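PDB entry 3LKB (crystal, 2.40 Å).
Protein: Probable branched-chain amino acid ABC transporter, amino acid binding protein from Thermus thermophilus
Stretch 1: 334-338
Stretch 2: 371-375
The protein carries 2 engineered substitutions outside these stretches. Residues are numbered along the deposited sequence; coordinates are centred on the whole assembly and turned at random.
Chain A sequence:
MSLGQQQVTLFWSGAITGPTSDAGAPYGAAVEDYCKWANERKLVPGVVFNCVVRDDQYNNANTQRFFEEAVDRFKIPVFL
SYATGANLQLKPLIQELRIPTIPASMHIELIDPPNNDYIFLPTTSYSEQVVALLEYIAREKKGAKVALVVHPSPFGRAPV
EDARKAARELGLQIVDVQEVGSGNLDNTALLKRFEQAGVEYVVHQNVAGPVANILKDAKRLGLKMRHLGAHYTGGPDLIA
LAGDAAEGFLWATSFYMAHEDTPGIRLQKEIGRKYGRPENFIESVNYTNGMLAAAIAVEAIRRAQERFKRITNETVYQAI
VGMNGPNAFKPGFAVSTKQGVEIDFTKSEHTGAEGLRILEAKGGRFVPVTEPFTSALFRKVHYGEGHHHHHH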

ATOM      1  N   ALA A 334      -8.036 -23.853   0.765  1.00  9.78           N
ATOM      2  CA  ALA A 334      -7.731 -24.243  -0.591  1.00  9.88           C
ATOM      3  C   ALA A 334      -8.507 -25.482  -0.910  1.00 10.13           C
ATOM      4  O   ALA A 334      -8.893 -26.216   0.005  1.00 11.63           O
ATOM      5  CB  ALA A 334      -6.208 -24.518  -0.753  1.00  9.05           C
ATOM      6  N   VAL A 335      -8.686 -25.732  -2.201  1.00  9.63           N
ATOM      7  CA  VAL A 335      -9.432 -26.863  -2.703  1.00 10.15           C
ATOM      8  C   VAL A 335      -8.661 -28.179  -2.489  1.00 11.37           C
ATOM      9  O   VAL A 335      -7.484 -28.157  -2.182  1.00 12.12           O
ATOM     10  CB  VAL A 335      -9.741 -26.670  -4.209  1.00  9.77           C
ATOM     11  CG1 VAL A 335     -10.544 -25.449  -4.424  1.00  9.04           C
ATOM     12  CG2 VAL A 335      -8.458 -26.607  -5.052  1.00  9.31           C
ATOM     13  N   SER A 336      -9.332 -29.313  -2.604  1.00 12.60           N
ATOM     14  CA  SER A 336      -8.661 -30.605  -2.588  1.00 15.62           C
ATOM     15  C   SER A 336      -9.172 -31.487  -3.746  1.00 17.24           C
ATOM     16  O   SER A 336     -10.324 -31.319  -4.213  1.00 17.61           O
ATOM     17  CB  SER A 336      -8.817 -31.274  -1.220  1.00 16.11           C
ATOM     18  OG  SER A 336     -10.167 -31.301  -0.828  1.00 16.69           O
ATOM     19  N   THR A 337      -8.333 -32.358  -4.296  1.00 19.12           N
ATOM     20  CA  THR A 337      -8.870 -33.274  -5.332  1.00 21.94           C
ATOM     21  C   THR A 337      -9.864 -34.272  -4.700  1.00 23.62           C
ATOM     22  O   THR A 337      -9.911 -34.406  -3.474  1.00 23.38           O
ATOM     23  CB  THR A 337      -7.784 -33.974  -6.084  1.00 21.80           C
ATOM     24  OG1 THR A 337      -6.994 -34.719  -5.150  1.00 23.25           O
ATOM     25  CG2 THR A 337      -6.887 -32.925  -6.785  1.00 22.34           C
ATOM     26  N   LYS A 338     -10.701 -34.935  -5.497  1.00 26.89           N
ATOM     27  CA  LYS A 338     -11.653 -35.852  -4.867  1.00 30.12           C
ATOM     28  C   LYS A 338     -10.890 -37.042  -4.370  1.00 31.07           C
ATOM     29  O   LYS A 338     -11.272 -37.697  -3.422  1.00 31.67           O
ATOM     30  CB  LYS A 338     -12.834 -36.227  -5.756  1.00 31.24           C
ATOM     31  CG  LYS A 338     -12.532 -36.665  -7.177  1.00 33.69           C
ATOM     32  CD  LYS A 338     -13.824 -37.241  -7.747  1.00 39.89           C
ATOM     33  CE  LYS A 338     -14.440 -38.227  -6.692  1.00 42.90           C
ATOM     34  NZ  LYS A 338     -15.805 -38.752  -7.017  1.00 43.42           N
TER
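Stretch 2, residues 371-375: EPFTS

Residues 371-375 lie against residues 334-338 as one irregular segment packed on another. The second segment runs across the first rather than alongside it. Neither stretch forms a regular helix or strand, although most residues on both sides adopt extended backbone angles, and no hydrogen bond joins them. The contact therefore rests on van der Waals packing, with 234 Å² buried in total, and Pro372 is its centre. The nearest CA atoms across the stretches are those of Thr337 and Pro372, 5.2 Å apart.

At the start of stretch 1, Ala334 is buried but out of reach of the second segment. Val335 makes the first contact: its CA-to-CB bond points toward stretch 2, and CB lies 3.9 Å from CG of Pro372, an apolar contact between a branched side chain in the m rotamer and the proline ring. The CA-to-CB bond of Ser336 points away, and the residue presents its backbone instead; its carbonyl O approaches CB of Pro372 to 3.3 Å, the shortest distance between the stretches. Pro372, whose own CA-to-CB bond points toward stretch 1, thus meets side chain and main chain in succession.

Within stretch 1, Thr337 has the most neighbours, touching three consecutive residues. Its CA lies 4.1 Å from CB of Pro372, while its methyl CG2 is 4.4 Å from CA of Phe373 and 4.2 Å from CG2 of Thr374. The CA-to-CB bond of Phe373 points away, so only the backbone of this residue comes within reach of the methyl group. The Thr337 hydroxyl OG1 is hydrogen-bonded to a residue flanking one of the stretches.

Beyond Thr337 the packing loosens. Lys338 starts out sideways and its end leads away; its nearest side-chain approach is CG to OE1 of Glu371, at 4.7 Å. At the far end of that segment, Ser375 stands clear of stretch 1 and caps the helix that follows.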

ATOM      1  N   GLU A 371     -13.606 -28.745 -11.843  1.00 16.62           N
ATOM      2  CA  GLU A 371     -13.368 -29.420 -10.582  1.00 16.86           C
ATOM      3  C   GLU A 371     -11.870 -29.292 -10.226  1.00 15.03           C
ATOM      4  O   GLU A 371     -11.052 -28.982 -11.100  1.00 13.04           O
ATOM      5  CB  GLU A 371     -13.750 -30.875 -10.781  1.00 18.19           C
ATOM      6  CG  GLU A 371     -15.069 -31.270 -10.153  1.00 26.62           C
ATOM      7  CD  GLU A 371     -14.834 -31.894  -8.750  1.00 39.61           C
ATOM      8  OE1 GLU A 371     -13.654 -32.292  -8.437  1.00 44.42           O
ATOM      9  OE2 GLU A 371     -15.811 -31.983  -7.959  1.00 40.45           O
ATOM     10  N   PRO A 372     -11.500 -29.477  -8.930  1.00 14.00           N
ATOM     11  CA  PRO A 372     -10.063 -29.418  -8.613  1.00 12.94           C
ATOM     12  C   PRO A 372      -9.317 -30.467  -9.421  1.00 13.06           C
ATOM     13  O   PRO A 372      -9.843 -31.567  -9.551  1.00 14.62           O
ATOM     14  CB  PRO A 372     -10.032 -29.771  -7.142  1.00 13.11           C
ATOM     15  CG  PRO A 372     -11.396 -29.226  -6.614  1.00 12.92           C
ATOM     16  CD  PRO A 372     -12.333 -29.563  -7.713  1.00 13.01           C
ATOM     17  N   PHE A 373      -8.149 -30.132  -9.978  1.00 11.14           N
ATOM     18  CA  PHE A 373      -7.332 -31.077 -10.707  1.00 10.98           C
ATOM     19  C   PHE A 373      -5.815 -30.762 -10.592  1.00 10.57           C
ATOM     20  O   PHE A 373      -5.437 -29.638 -10.243  1.00  9.59           O
ATOM     21  CB  PHE A 373      -7.807 -31.187 -12.182  1.00 11.38           C
ATOM     22  CG  PHE A 373      -7.491 -29.960 -13.050  1.00 10.71           C
ATOM     23  CD1 PHE A 373      -6.404 -29.984 -13.924  1.00  8.73           C
ATOM     24  CD2 PHE A 373      -8.304 -28.797 -13.005  1.00  9.38           C
ATOM     25  CE1 PHE A 373      -6.081 -28.863 -14.733  1.00  8.50           C
ATOM     26  CE2 PHE A 373      -7.999 -27.640 -13.783  1.00  7.18           C
ATOM     27  CZ  PHE A 373      -6.874 -27.679 -14.651  1.00  9.08           C
ATOM     28  N   THR A 374      -4.979 -31.771 -10.838  1.00 10.51           N
ATOM     29  CA  THR A 374      -3.524 -31.606 -10.945  1.00 11.76           C
ATOM     30  C   THR A 374      -3.138 -31.771 -12.391  1.00 11.88           C
ATOM     31  O   THR A 374      -3.827 -32.487 -13.140  1.00 13.45           O
ATOM     32  CB  THR A 374      -2.720 -32.625 -10.101  1.00 12.73           C
ATOM     33  OG1 THR A 374      -2.961 -33.955 -10.579  1.00 12.91           O
ATOM     34  CG2 THR A 374      -3.078 -32.524  -8.599  1.00 10.58           C
ATOM     35  N   SER A 375      -2.086 -31.095 -12.828  1.00 11.89           N
ATOM     36  CA  SER A 375      -1.662 -31.198 -14.237  1.00 12.49           C
ATOM     37  C   SER A 375      -0.549 -32.236 -14.450  1.00 13.51           C
ATOM     38  O   SER A 375       0.600 -31.992 -14.112  1.00 14.77           O
ATOM     39  CB  SER A 375      -1.219 -29.848 -14.808  1.00 12.21           C
ATOM     40  OG  SER A 375      -0.635 -30.040 -16.093  1.00 10.76           O
TER